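Local atomic coordinates of transcriptional regulator, LacI family (Lactobacillus brevis, PDB entry 3JY6), a protein that probably binds cis-regulatory DNA to control transcription, and is seen here through its periplasmic-binding-protein-like domain, without the DNA-binding part. Residues E50-L55 with Q70-P75; T54-I59 with E80-Q85; D92-A97 with T105-A110; R144-A149 with V184-K189; L156-S161 with E190-E195. All coordinates share one frame; numbering follows the deposited sequence.

Contact 1 of 5, residues E50-L55 with Q70-P75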
# COMPACT_ATOMS: atom_id res chain seq x y z
N GLU A 50 -20.26 7.41 1.60
CA GLU A 50 -21.08 7.87 0.48
C GLU A 50 -20.44 7.35 -0.81
O GLU A 50 -21.13 6.92 -1.75
CB GLU A 50 -21.14 9.40 0.43
CG GLU A 50 -22.17 10.00 1.38
CD GLU A 50 -23.50 9.29 1.28
OE1 GLU A 50 -23.69 8.27 1.99
OE2 GLU A 50 -24.37 9.73 0.50
N ARG A 51 -19.11 7.39 -0.85
CA ARG A 51 -18.37 6.92 -2.01
C ARG A 51 -18.73 5.45 -2.20
O ARG A 51 -19.01 4.99 -3.31
CB ARG A 51 -16.87 7.07 -1.76
CG ARG A 51 -15.98 6.57 -2.89
CD ARG A 51 -16.33 7.20 -4.23
NE ARG A 51 -15.46 6.70 -5.29
CZ ARG A 51 -15.67 6.87 -6.59
NH1 ARG A 51 -16.75 7.53 -7.02
NH2 ARG A 51 -14.81 6.37 -7.48
N GLU A 52 -18.74 4.72 -1.09
CA GLU A 52 -19.06 3.31 -1.12
C GLU A 52 -20.43 3.03 -1.77
O GLU A 52 -20.57 2.09 -2.55
CB GLU A 52 -19.02 2.77 0.31
CG GLU A 52 -19.33 1.30 0.43
CD GLU A 52 -18.80 0.70 1.73
OE1 GLU A 52 -19.08 -0.48 2.00
OE2 GLU A 52 -18.09 1.41 2.48
N LYS A 53 -21.42 3.85 -1.45
CA LYS A 53 -22.77 3.67 -1.99
C LYS A 53 -22.80 3.78 -3.50
O LYS A 53 -23.50 3.01 -4.18
CB LYS A 53 -23.75 4.69 -1.39
CG LYS A 53 -24.24 4.34 -0.00
CD LYS A 53 -25.03 5.49 0.59
CE LYS A 53 -25.55 5.13 1.95
NZ LYS A 53 -26.45 3.96 1.85
N THR A 54 -22.06 4.74 -4.05
CA THR A 54 -22.07 4.87 -5.50
C THR A 54 -21.30 3.71 -6.12
O THR A 54 -21.63 3.27 -7.21
CB THR A 54 -21.50 6.22 -5.99
OG1 THR A 54 -20.22 6.03 -6.61
CG2 THR A 54 -21.42 7.21 -4.84
N LEU A 55 -20.30 3.18 -5.41
CA LEU A 55 -19.56 2.03 -5.95
C LEU A 55 -20.51 0.83 -5.99
O LEU A 55 -20.57 0.10 -6.99
CB LEU A 55 -18.34 1.72 -5.09
CG LEU A 55 -17.20 2.75 -5.10
CD1 LEU A 55 -16.04 2.25 -4.23
CD2 LEU A 55 -16.73 2.98 -6.52
N GLN A 70 -15.07 -5.42 2.57
CA GLN A 70 -14.12 -5.14 3.65
C GLN A 70 -14.25 -3.65 3.91
O GLN A 70 -13.25 -2.93 4.01
CB GLN A 70 -12.69 -5.50 3.21
CG GLN A 70 -11.65 -5.54 4.35
CD GLN A 70 -10.84 -4.27 4.47
OE1 GLN A 70 -10.16 -3.86 3.53
NE2 GLN A 70 -10.90 -3.65 5.65
N SER A 71 -15.50 -3.19 3.99
CA SER A 71 -15.77 -1.78 4.21
C SER A 71 -16.85 -1.46 5.25
O SER A 71 -17.17 -2.29 6.10
CB SER A 71 -16.11 -1.11 2.88
OG SER A 71 -16.49 -2.10 1.93
N PHE A 72 -17.40 -0.25 5.16
CA PHE A 72 -18.38 0.27 6.12
C PHE A 72 -19.88 -0.05 5.97
O PHE A 72 -20.60 0.00 6.96
CB PHE A 72 -18.23 1.79 6.17
CG PHE A 72 -16.83 2.27 5.93
CD1 PHE A 72 -15.82 2.04 6.86
CD2 PHE A 72 -16.51 2.97 4.76
CE1 PHE A 72 -14.51 2.51 6.64
CE2 PHE A 72 -15.22 3.44 4.52
CZ PHE A 72 -14.22 3.21 5.47
N SER A 73 -20.34 -0.34 4.77
CA SER A 73 -21.76 -0.62 4.53
C SER A 73 -22.40 -1.69 5.40
O SER A 73 -21.89 -2.82 5.49
CB SER A 73 -21.99 -1.00 3.07
OG SER A 73 -21.79 0.10 2.21
N ASN A 74 -23.52 -1.34 6.04
CA ASN A 74 -24.25 -2.31 6.85
C ASN A 74 -25.15 -3.07 5.87
O ASN A 74 -25.25 -2.71 4.69
CB ASN A 74 -25.13 -1.62 7.91
CG ASN A 74 -24.34 -0.85 8.95
OD1 ASN A 74 -23.40 -1.38 9.56
ND2 ASN A 74 -24.72 0.40 9.18
N PRO A 75 -25.80 -4.14 6.34
CA PRO A 75 -26.68 -4.92 5.47
C PRO A 75 -27.88 -4.16 4.91
O PRO A 75 -28.29 -4.43 3.78
CB PRO A 75 -27.08 -6.09 6.36
CG PRO A 75 -25.84 -6.28 7.20
CD PRO A 75 -25.51 -4.87 7.58
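Glu52 reaches from its helix into the bend formed by Ser71, Phe72 and Ser73, and it carries the whole contact. From CB the chain sets off with CG anti to the backbone N (chi1 -180°) and stays extended, so that CG passes the hydroxyl of Ser73 and Glu52 CD comes to lie 3.4 Å from Ser71 CB. Glu52 OE1 then accepts two bonds from one residue, Ser73 OG at 2.8 Å and Ser73 N at 3.0 Å, both from the same face of the carboxylate and well above its plane. With a third donor on OE2, this probably fixes the rotation of the buried carboxylate. In this Rossmann-like half-domain, helix 49-60 ties down the loop that leaves strand 66-70 for helix 75-82. The hydroxyl of neighbouring Ser71 is instead bonded to Ile13 O, on the adjacent strand. Glu52 OE2 offers its syn lone pair to Phe72 N in a more bent bond (140°). Obliquely to the ring, Glu52 OE2 also lies 3.2 Å from Phe72 CD2.

Contact 2 of 5, residues T54-I59 with E80-Q85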
# COMPACT_ATOMS: atom_id res chain seq x y z
N THR A 54 -22.06 4.74 -4.05
CA THR A 54 -22.07 4.87 -5.50
C THR A 54 -21.30 3.71 -6.12
O THR A 54 -21.63 3.27 -7.21
CB THR A 54 -21.50 6.22 -5.99
OG1 THR A 54 -20.22 6.03 -6.61
CG2 THR A 54 -21.42 7.21 -4.84
N LEU A 55 -20.30 3.18 -5.41
CA LEU A 55 -19.56 2.03 -5.95
C LEU A 55 -20.51 0.83 -5.99
O LEU A 55 -20.57 0.10 -6.99
CB LEU A 55 -18.34 1.72 -5.09
CG LEU A 55 -17.20 2.75 -5.10
CD1 LEU A 55 -16.04 2.25 -4.23
CD2 LEU A 55 -16.73 2.98 -6.52
N LEU A 56 -21.27 0.65 -4.92
CA LEU A 56 -22.23 -0.46 -4.86
C LEU A 56 -23.30 -0.32 -5.96
O LEU A 56 -23.70 -1.31 -6.58
CB LEU A 56 -22.90 -0.51 -3.48
CG LEU A 56 -22.11 -1.09 -2.29
CD1 LEU A 56 -22.86 -0.74 -1.00
CD2 LEU A 56 -21.94 -2.60 -2.45
N ARG A 57 -23.77 0.90 -6.19
CA ARG A 57 -24.79 1.11 -7.21
C ARG A 57 -24.23 0.78 -8.58
O ARG A 57 -24.95 0.34 -9.47
CB ARG A 57 -25.28 2.57 -7.21
CG ARG A 57 -26.15 2.95 -6.00
CD ARG A 57 -26.64 4.40 -6.15
NE ARG A 57 -26.39 5.21 -4.96
CZ ARG A 57 -27.17 5.24 -3.89
NH1 ARG A 57 -28.27 4.50 -3.84
NH2 ARG A 57 -26.85 6.02 -2.86
N ALA A 58 -22.93 0.98 -8.74
CA ALA A 58 -22.26 0.68 -10.00
C ALA A 58 -22.07 -0.83 -10.11
O ALA A 58 -22.27 -1.42 -11.17
CB ALA A 58 -20.89 1.37 -10.05
N ILE A 59 -21.69 -1.44 -9.00
CA ILE A 59 -21.47 -2.88 -8.96
C ILE A 59 -22.73 -3.68 -9.30
O ILE A 59 -22.66 -4.74 -9.92
CB ILE A 59 -20.91 -3.28 -7.59
CG1 ILE A 59 -19.46 -2.79 -7.50
CG2 ILE A 59 -21.04 -4.78 -7.38
CD1 ILE A 59 -18.90 -2.72 -6.11
N GLU A 80 -30.76 -2.67 0.19
CA GLU A 80 -31.47 -1.62 -0.53
C GLU A 80 -30.88 -1.29 -1.89
O GLU A 80 -31.60 -0.85 -2.79
CB GLU A 80 -31.56 -0.36 0.34
CG GLU A 80 -32.96 -0.11 0.92
CD GLU A 80 -32.97 0.59 2.28
OE1 GLU A 80 -32.17 1.53 2.49
OE2 GLU A 80 -33.79 0.20 3.15
N ILE A 81 -29.58 -1.52 -2.07
CA ILE A 81 -28.91 -1.24 -3.34
C ILE A 81 -28.77 -2.44 -4.28
O ILE A 81 -29.12 -2.35 -5.45
CB ILE A 81 -27.50 -0.63 -3.11
CG1 ILE A 81 -27.63 0.75 -2.46
CG2 ILE A 81 -26.76 -0.52 -4.44
CD1 ILE A 81 -26.30 1.38 -2.07
N LEU A 82 -28.27 -3.56 -3.77
CA LEU A 82 -28.07 -4.75 -4.61
C LEU A 82 -29.22 -5.77 -4.61
O LEU A 82 -29.32 -6.60 -5.52
CB LEU A 82 -26.76 -5.43 -4.21
CG LEU A 82 -25.54 -4.49 -4.19
CD1 LEU A 82 -24.29 -5.26 -3.80
CD2 LEU A 82 -25.35 -3.87 -5.57
N HIS A 83 -30.06 -5.71 -3.58
CA HIS A 83 -31.21 -6.60 -3.47
C HIS A 83 -30.88 -8.08 -3.58
O HIS A 83 -31.64 -8.87 -4.15
CB HIS A 83 -32.24 -6.25 -4.54
CG HIS A 83 -32.62 -4.80 -4.53
ND1 HIS A 83 -33.35 -4.23 -3.51
CD2 HIS A 83 -32.35 -3.81 -5.40
CE1 HIS A 83 -33.51 -2.94 -3.76
NE2 HIS A 83 -32.91 -2.66 -4.90
N GLN A 84 -29.74 -8.46 -3.02
CA GLN A 84 -29.30 -9.85 -3.02
C GLN A 84 -29.20 -10.45 -4.41
O GLN A 84 -29.41 -11.65 -4.59
CB GLN A 84 -30.24 -10.68 -2.14
CG GLN A 84 -30.06 -10.44 -0.65
CD GLN A 84 -30.86 -11.40 0.20
OE1 GLN A 84 -30.87 -12.59 -0.05
NE2 GLN A 84 -31.54 -10.87 1.23
N GLN A 85 -28.88 -9.62 -5.39
CA GLN A 85 -28.73 -10.13 -6.74
C GLN A 85 -27.47 -11.01 -6.78
O GLN A 85 -27.38 -11.95 -7.56
CB GLN A 85 -28.60 -8.98 -7.74
CG GLN A 85 -27.31 -8.20 -7.64
CD GLN A 85 -27.23 -7.07 -8.64
OE1 GLN A 85 -27.77 -5.98 -8.42
NE2 GLN A 85 -26.56 -7.32 -9.76
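The guanidinium of Arg57 has Ile81 CD1 over one face, 4.1 Å above the plane and displaced toward the rim, so the flat cation rests on an aliphatic tip. The bend at chi3 (-129°) turns the end of the arginine back toward the isoleucine, and the two chains run roughly perpendicular. These are the C-terminal ends of two helices in a Rossmann-like parallel alpha/beta fold: helix 49-60 leads into strand 66-70, helix 75-82 leads out of it, and the two lie side by side on one face of the sheet. Ile81 is the wedge between them. Ile81 CG2 settles against the backbone of helix 49-60, 3.7 Å from Arg57 N, and also meets Leu56 CB at 4.0 Å. Deeper in, the two leucines meet crosswise, with Leu56 CD2 3.8 Å from Leu82 CD1, and both side chains continue down onto Leu67 of the central strand. On another side of helix 49-60, Leu55 and Ala58 pack on Ile39 of the second subunit, which places this helix at the dimer interface. The apolar seam ends on a polar atom: the methyl CD2 of Leu82 lies 3.2 Å from the backbone oxygen O of Leu56.

Contact 3 of 5, residues D92-A97 with T105-A110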
# COMPACT_ATOMS: atom_id res chain seq x y z
N ASP A 92 -13.11 -8.82 7.97
CA ASP A 92 -12.52 -7.95 8.98
C ASP A 92 -13.48 -6.96 9.62
O ASP A 92 -13.09 -5.85 9.97
CB ASP A 92 -11.35 -7.18 8.34
CG ASP A 92 -10.48 -6.48 9.37
OD1 ASP A 92 -9.94 -7.17 10.25
OD2 ASP A 92 -10.33 -5.24 9.30
N ARG A 93 -14.74 -7.35 9.80
CA ARG A 93 -15.72 -6.43 10.36
C ARG A 93 -16.24 -6.67 11.76
O ARG A 93 -16.65 -5.72 12.42
CB ARG A 93 -16.91 -6.31 9.41
CG ARG A 93 -16.72 -5.28 8.32
CD ARG A 93 -16.78 -3.89 8.91
NE ARG A 93 -18.00 -3.71 9.71
CZ ARG A 93 -19.21 -3.49 9.20
NH1 ARG A 93 -19.39 -3.41 7.89
NH2 ARG A 93 -20.25 -3.36 10.02
N GLU A 94 -16.24 -7.91 12.23
CA GLU A 94 -16.76 -8.19 13.56
C GLU A 94 -18.16 -7.59 13.68
O GLU A 94 -18.43 -6.77 14.56
CB GLU A 94 -15.85 -7.59 14.64
CG GLU A 94 -15.97 -8.31 15.98
CD GLU A 94 -14.94 -9.41 16.15
OE1 GLU A 94 -13.78 -9.10 16.50
OE2 GLU A 94 -15.28 -10.59 15.92
N MET A 95 -19.04 -8.00 12.77
CA MET A 95 -20.43 -7.55 12.74
C MET A 95 -21.27 -8.62 13.44
O MET A 95 -21.10 -9.81 13.16
CB MET A 95 -20.89 -7.43 11.29
CG MET A 95 -22.02 -6.44 11.04
SD MET A 95 -22.86 -6.75 9.45
CE MET A 95 -21.50 -7.04 8.35
N ASP A 96 -22.16 -8.24 14.35
CA ASP A 96 -22.98 -9.27 14.99
C ASP A 96 -24.28 -9.41 14.21
O ASP A 96 -24.74 -8.47 13.58
CB ASP A 96 -23.27 -8.91 16.46
CG ASP A 96 -24.25 -7.77 16.60
OD1 ASP A 96 -24.07 -6.75 15.90
OD2 ASP A 96 -25.19 -7.88 17.41
N ALA A 97 -24.84 -10.61 14.21
CA ALA A 97 -26.08 -10.87 13.50
C ALA A 97 -25.94 -10.60 12.00
O ALA A 97 -26.89 -10.16 11.34
CB ALA A 97 -27.21 -10.01 14.10
N THR A 105 -10.97 -11.76 12.39
CA THR A 105 -9.82 -12.01 13.26
C THR A 105 -10.35 -12.12 14.70
O THR A 105 -11.37 -11.52 15.03
CB THR A 105 -8.81 -10.83 13.22
OG1 THR A 105 -8.35 -10.62 11.88
CG2 THR A 105 -7.63 -11.09 14.14
N ASP A 106 -9.66 -12.88 15.53
CA ASP A 106 -10.05 -13.03 16.94
C ASP A 106 -9.47 -11.78 17.62
O ASP A 106 -8.51 -11.87 18.38
CB ASP A 106 -9.41 -14.29 17.53
CG ASP A 106 -7.89 -14.29 17.39
OD1 ASP A 106 -7.39 -14.03 16.27
OD2 ASP A 106 -7.20 -14.54 18.40
N ASN A 107 -10.06 -10.63 17.33
CA ASN A 107 -9.59 -9.35 17.85
C ASN A 107 -9.42 -9.22 19.35
O ASN A 107 -8.41 -8.69 19.82
CB ASN A 107 -10.51 -8.24 17.34
CG ASN A 107 -10.39 -8.04 15.85
OD1 ASN A 107 -9.39 -7.52 15.36
ND2 ASN A 107 -11.41 -8.47 15.10
N PHE A 108 -10.41 -9.70 20.11
CA PHE A 108 -10.37 -9.66 21.57
C PHE A 108 -9.28 -10.59 22.09
O PHE A 108 -8.39 -10.15 22.83
CB PHE A 108 -11.73 -10.08 22.16
CG PHE A 108 -11.73 -10.20 23.66
CD1 PHE A 108 -11.70 -9.06 24.46
CD2 PHE A 108 -11.75 -11.45 24.27
CE1 PHE A 108 -11.69 -9.17 25.86
CE2 PHE A 108 -11.75 -11.57 25.66
CZ PHE A 108 -11.72 -10.43 26.46
N GLU A 109 -9.34 -11.86 21.70
CA GLU A 109 -8.36 -12.85 22.13
C GLU A 109 -6.94 -12.50 21.75
O GLU A 109 -6.02 -12.66 22.54
CB GLU A 109 -8.71 -14.23 21.57
CG GLU A 109 -9.79 -14.95 22.35
CD GLU A 109 -9.48 -15.00 23.83
OE1 GLU A 109 -8.33 -15.34 24.18
OE2 GLU A 109 -10.38 -14.69 24.64
N ALA A 110 -6.75 -12.03 20.52
CA ALA A 110 -5.42 -11.66 20.05
C ALA A 110 -4.82 -10.50 20.85
O ALA A 110 -3.66 -10.54 21.23
CB ALA A 110 -5.47 -11.29 18.57
O HOH W 1 -11.89 -7.96 12.14
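Next to the crossover between the two subdomains, beside the cleft in which LacI-family relatives bind effectors, Glu94 meets Asn107. The amide nitrogen Asn107 ND2 donates to Glu94 OE1 at 2.8 Å in a fairly straight bond (162°). The acceptor lies close to the amide's own plane, whereas the donor arrives 46° above the carboxylate, and the two planes stand nearly perpendicular. A bend at chi2 (93°) brings the carboxylate of Glu94 round to this position, and its other oxygen, OE2, is salt-bridged to Lys260. Asn107 ND2 also donates to a water 3.0 Å away, which in turn donates to Asp92 OD1 at 2.8 Å. Both subdomains are drawn in: strand 102-104 belongs to the first sheet, and the chain crosses after it into helix 107-119, which packs with the second, one of the interdomain crossovers characteristic of the periplasmic-binding-protein fold. Arg142 NE, from helix 137-147 of that second half, bonds Asn107 OD1 and so holds the amide oxygen as well. The side chains of Asp92 and Thr105 run alongside each other in the same direction, with Asp92 OD1 4.1 Å from Thr105 OG1; Gln234 NE2 donates to both oxygens.

Contact 4 of 5, residues R144-A149 with V184-K189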
# COMPACT_ATOMS: atom_id res chain seq x y z
N ARG A 144 -10.90 -3.84 24.16
CA ARG A 144 -11.56 -4.64 25.18
C ARG A 144 -10.64 -5.78 25.60
O ARG A 144 -10.65 -6.21 26.75
CB ARG A 144 -12.87 -5.20 24.61
CG ARG A 144 -13.69 -6.04 25.58
CD ARG A 144 -14.81 -6.78 24.85
NE ARG A 144 -14.97 -8.11 25.41
CZ ARG A 144 -15.12 -9.21 24.68
NH1 ARG A 144 -15.13 -9.13 23.36
NH2 ARG A 144 -15.24 -10.39 25.28
N GLY A 145 -9.84 -6.26 24.66
CA GLY A 145 -8.91 -7.34 24.96
C GLY A 145 -7.75 -6.85 25.81
O GLY A 145 -7.27 -7.58 26.68
N ILE A 146 -7.29 -5.63 25.57
CA ILE A 146 -6.18 -5.07 26.33
C ILE A 146 -6.57 -4.87 27.80
O ILE A 146 -5.88 -5.38 28.70
CB ILE A 146 -5.69 -3.73 25.71
CG1 ILE A 146 -5.05 -4.01 24.35
CG2 ILE A 146 -4.69 -3.05 26.64
CD1 ILE A 146 -4.67 -2.76 23.56
N LEU A 147 -7.66 -4.15 28.05
CA LEU A 147 -8.13 -3.91 29.42
C LEU A 147 -8.31 -5.22 30.17
O LEU A 147 -8.11 -5.28 31.38
CB LEU A 147 -9.48 -3.18 29.44
CG LEU A 147 -9.68 -1.90 28.62
CD1 LEU A 147 -11.13 -1.47 28.73
CD2 LEU A 147 -8.74 -0.80 29.08
N ALA A 148 -8.69 -6.28 29.46
CA ALA A 148 -8.90 -7.57 30.09
C ALA A 148 -7.59 -8.23 30.50
O ALA A 148 -7.60 -9.32 31.08
CB ALA A 148 -9.67 -8.47 29.16
N ALA A 149 -6.47 -7.57 30.22
CA ALA A 149 -5.17 -8.13 30.57
C ALA A 149 -4.20 -7.17 31.26
O ALA A 149 -3.14 -7.60 31.72
CB ALA A 149 -4.51 -8.71 29.33
N VAL A 184 4.21 -0.20 27.33
CA VAL A 184 4.07 -0.72 25.97
C VAL A 184 3.15 0.24 25.21
O VAL A 184 2.01 0.47 25.63
CB VAL A 184 3.31 -2.06 25.87
CG1 VAL A 184 3.91 -2.90 24.76
CG2 VAL A 184 3.26 -2.75 27.19
N ALA A 185 3.64 0.80 24.11
CA ALA A 185 2.81 1.67 23.28
C ALA A 185 2.16 0.64 22.34
O ALA A 185 2.86 -0.03 21.58
CB ALA A 185 3.68 2.65 22.51
N PHE A 186 0.84 0.51 22.41
CA PHE A 186 0.09 -0.47 21.62
C PHE A 186 -0.82 0.20 20.57
O PHE A 186 -1.84 0.80 20.90
CB PHE A 186 -0.74 -1.32 22.60
CG PHE A 186 -1.19 -2.67 22.07
CD1 PHE A 186 -1.33 -3.74 22.96
CD2 PHE A 186 -1.54 -2.86 20.74
CE1 PHE A 186 -1.82 -4.97 22.53
CE2 PHE A 186 -2.03 -4.08 20.30
CZ PHE A 186 -2.17 -5.14 21.20
N ALA A 187 -0.42 0.10 19.30
CA ALA A 187 -1.19 0.68 18.20
C ALA A 187 -2.25 -0.32 17.75
O ALA A 187 -1.95 -1.48 17.47
CB ALA A 187 -0.25 1.02 17.04
N LEU A 188 -3.50 0.13 17.69
CA LEU A 188 -4.60 -0.71 17.27
C LEU A 188 -4.74 -0.77 15.76
O LEU A 188 -5.45 -1.61 15.22
CB LEU A 188 -5.91 -0.22 17.90
CG LEU A 188 -6.38 -0.98 19.14
CD1 LEU A 188 -5.21 -1.26 20.08
CD2 LEU A 188 -7.46 -0.17 19.82
N LYS A 189 -4.03 0.11 15.06
CA LYS A 189 -4.08 0.15 13.61
C LYS A 189 -2.68 0.37 13.05
O LYS A 189 -1.89 1.13 13.61
CB LYS A 189 -5.02 1.27 13.13
CG LYS A 189 -5.34 1.23 11.64
CD LYS A 189 -6.29 2.34 11.21
CE LYS A 189 -6.62 2.24 9.71
NZ LYS A 189 -7.57 3.30 9.24
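Ile146 lays its terminal methyl over one face of the Phe186 ring, in a CH-pi contact with Ile146 CD1 3.7 Å from the ring centroid and 19° off the normal. Displaced toward the rim, Ile146 CD1 lies 3.5 Å from Phe186 CD1, and behind it Ile146 CG1 rests 3.8 Å from Phe186 CE1. The isoleucine runs out straight at chi2 (173°), which carries CD1 clear of the helix, and the phenylalanine comes to meet it from the opposite direction. Ile146 CD1 also meets Leu188 CD1 at 3.8 Å, so one methyl touches both the ring and the leucine. With the ring cut back to an alanine, the isoleucine methyl loses its platform, and a gap is likely to open between helix and strand. Ile146 also touches Val126 and Val128 of the neighbouring strand 125-131, while Thr214 and Phe216 adjoin Phe186. A helix that links strands 125-131 and 152-158 thereby also leans on strand 183-187, the layering of helix on parallel sheet that is typical of a Rossmann-like alpha/beta subdomain.

Contact 5 of 5, residues L156-S161 with E190-E195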
# COMPACT_ATOMS: atom_id res chain seq x y z
N LEU A 156 -5.26 6.88 23.69
CA LEU A 156 -5.10 8.07 22.87
C LEU A 156 -5.79 7.90 21.53
O LEU A 156 -5.26 7.31 20.59
CB LEU A 156 -3.62 8.39 22.64
CG LEU A 156 -3.31 9.48 21.60
CD1 LEU A 156 -4.21 10.69 21.79
CD2 LEU A 156 -1.85 9.87 21.70
N GLU A 157 -7.00 8.44 21.47
CA GLU A 157 -7.82 8.39 20.27
C GLU A 157 -7.38 9.46 19.29
O GLU A 157 -7.12 10.61 19.67
CB GLU A 157 -9.28 8.57 20.65
CG GLU A 157 -9.81 7.40 21.44
CD GLU A 157 -11.24 7.58 21.89
OE1 GLU A 157 -11.47 8.15 22.97
OE2 GLU A 157 -12.14 7.15 21.13
N VAL A 158 -7.27 9.06 18.02
CA VAL A 158 -6.87 9.95 16.94
C VAL A 158 -8.06 10.01 15.99
O VAL A 158 -8.72 9.00 15.75
CB VAL A 158 -5.65 9.39 16.18
CG1 VAL A 158 -5.25 10.34 15.07
CG2 VAL A 158 -4.49 9.16 17.13
N SER A 159 -8.35 11.20 15.46
CA SER A 159 -9.46 11.36 14.53
C SER A 159 -8.91 11.28 13.11
O SER A 159 -8.23 12.21 12.66
CB SER A 159 -10.14 12.72 14.75
OG SER A 159 -10.61 12.86 16.08
N GLU A 160 -9.18 10.18 12.42
CA GLU A 160 -8.67 10.01 11.06
C GLU A 160 -9.07 11.16 10.14
O GLU A 160 -8.38 11.44 9.16
CB GLU A 160 -9.14 8.67 10.48
CG GLU A 160 -8.47 7.45 11.12
CD GLU A 160 -8.80 6.16 10.39
OE1 GLU A 160 -8.65 6.11 9.14
OE2 GLU A 160 -9.20 5.18 11.05
N SER A 161 -10.18 11.82 10.46
CA SER A 161 -10.69 12.94 9.67
C SER A 161 -9.90 14.23 9.87
O SER A 161 -9.59 14.93 8.90
CB SER A 161 -12.15 13.22 10.03
OG SER A 161 -12.28 13.54 11.41
N GLU A 190 -2.39 -0.29 11.94
CA GLU A 190 -1.09 -0.19 11.31
C GLU A 190 -0.57 1.23 11.04
O GLU A 190 0.59 1.54 11.34
CB GLU A 190 -1.09 -1.03 10.02
CG GLU A 190 0.24 -1.10 9.30
CD GLU A 190 0.47 -2.43 8.59
OE1 GLU A 190 -0.42 -2.90 7.84
OE2 GLU A 190 1.56 -3.00 8.77
N ARG A 191 -1.41 2.10 10.48
CA ARG A 191 -0.98 3.46 10.15
C ARG A 191 -0.39 4.23 11.32
O ARG A 191 0.60 4.94 11.15
CB ARG A 191 -2.14 4.25 9.55
CG ARG A 191 -3.37 4.32 10.43
CD ARG A 191 -4.50 5.04 9.70
NE ARG A 191 -4.14 6.43 9.42
CZ ARG A 191 -4.91 7.29 8.77
NH1 ARG A 191 -6.11 6.91 8.33
NH2 ARG A 191 -4.50 8.53 8.55
N TRP A 192 -0.99 4.10 12.49
CA TRP A 192 -0.51 4.80 13.67
C TRP A 192 0.86 4.29 14.09
O TRP A 192 1.72 5.07 14.50
CB TRP A 192 -1.52 4.64 14.81
CG TRP A 192 -2.89 5.20 14.47
CD1 TRP A 192 -4.10 4.67 14.80
CD2 TRP A 192 -3.17 6.39 13.72
NE1 TRP A 192 -5.12 5.45 14.30
CE2 TRP A 192 -4.57 6.52 13.64
CE3 TRP A 192 -2.37 7.38 13.12
CZ2 TRP A 192 -5.20 7.58 12.96
CZ3 TRP A 192 -2.99 8.43 12.44
CH2 TRP A 192 -4.40 8.52 12.37
N LEU A 193 1.09 2.99 13.96
CA LEU A 193 2.38 2.42 14.32
C LEU A 193 3.42 2.94 13.34
O LEU A 193 4.53 3.30 13.73
CB LEU A 193 2.29 0.88 14.29
CG LEU A 193 3.45 0.04 14.86
CD1 LEU A 193 2.92 -1.29 15.34
CD2 LEU A 193 4.53 -0.15 13.80
N LEU A 194 3.04 3.01 12.06
CA LEU A 194 3.96 3.47 11.02
C LEU A 194 4.25 4.95 11.07
O LEU A 194 5.34 5.38 10.74
CB LEU A 194 3.40 3.13 9.62
CG LEU A 194 3.08 1.67 9.28
CD1 LEU A 194 2.35 1.61 7.95
CD2 LEU A 194 4.36 0.86 9.23
N GLU A 195 3.27 5.74 11.50
CA GLU A 195 3.46 7.18 11.55
C GLU A 195 4.16 7.72 12.79
O GLU A 195 5.02 8.61 12.68
CB GLU A 195 2.10 7.89 11.40
CG GLU A 195 2.22 9.39 11.16
CD GLU A 195 0.88 10.07 11.05
OE1 GLU A 195 -0.08 9.45 10.54
OE2 GLU A 195 0.78 11.25 11.45
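Glu160 OE1 is gripped by two cations: Arg191 NH1, at 2.8 Å in a salt bridge, and Lys189 NZ. Its partner oxygen OE2 is taken by Arg139 and by Ser131 OG, so several positive groups probably stabilise the charged form of the carboxylate. The carboxylate meets the Arg191 guanidinium obliquely, their planes 68° apart. Beyond the carboxyl ends of strands 125-131 and 152-158, in the second Rossmann-like subdomain, helix 190-196 starts just after strand 183-187 and turns Trp192 back against these strands. The indole is sandwiched. Val158 covers one face, with Val158 CG1 3.4 Å from Trp192 CH2 and Val158 CB 4.1 Å from the centroid of the six-membered ring. Over the opposite face lies Arg191 CG, 3.9 Å above the Trp192 plane, placed there by a chi1 of 56°. Losing the indole to a leucine would probably leave Val158 without its flat partner and Ser131 without the bond from Trp192 NE1. Glu160 CG meets the indole obliquely, 3.8 Å from Trp192 CZ2.

In the fold
The contacts divide between two similar halves, with the hinge between them. Contacts 1 and 2 share helix 49-60, have centres about 9 Å apart and lie in the half built on the first sheet, as does the loop 92-97 of contact 3: Arg93 NH1 lies 3.1 Å from Ser71 O, a probable hydrogen bond to contact 1. Contact 3 passes into the second half, where Phe108 CD1 packs 3.3 Å from Gly145 CA of contact 4. Contacts 4 and 5 adjoin where strand 183-187 gives way to helix 190-196, with Ala187 CB 3.7 Å from Leu193 CB. The centres of contacts 2 and 4 are about 36 Å apart. Contacts 1, 2 and 5 also touch the second subunit.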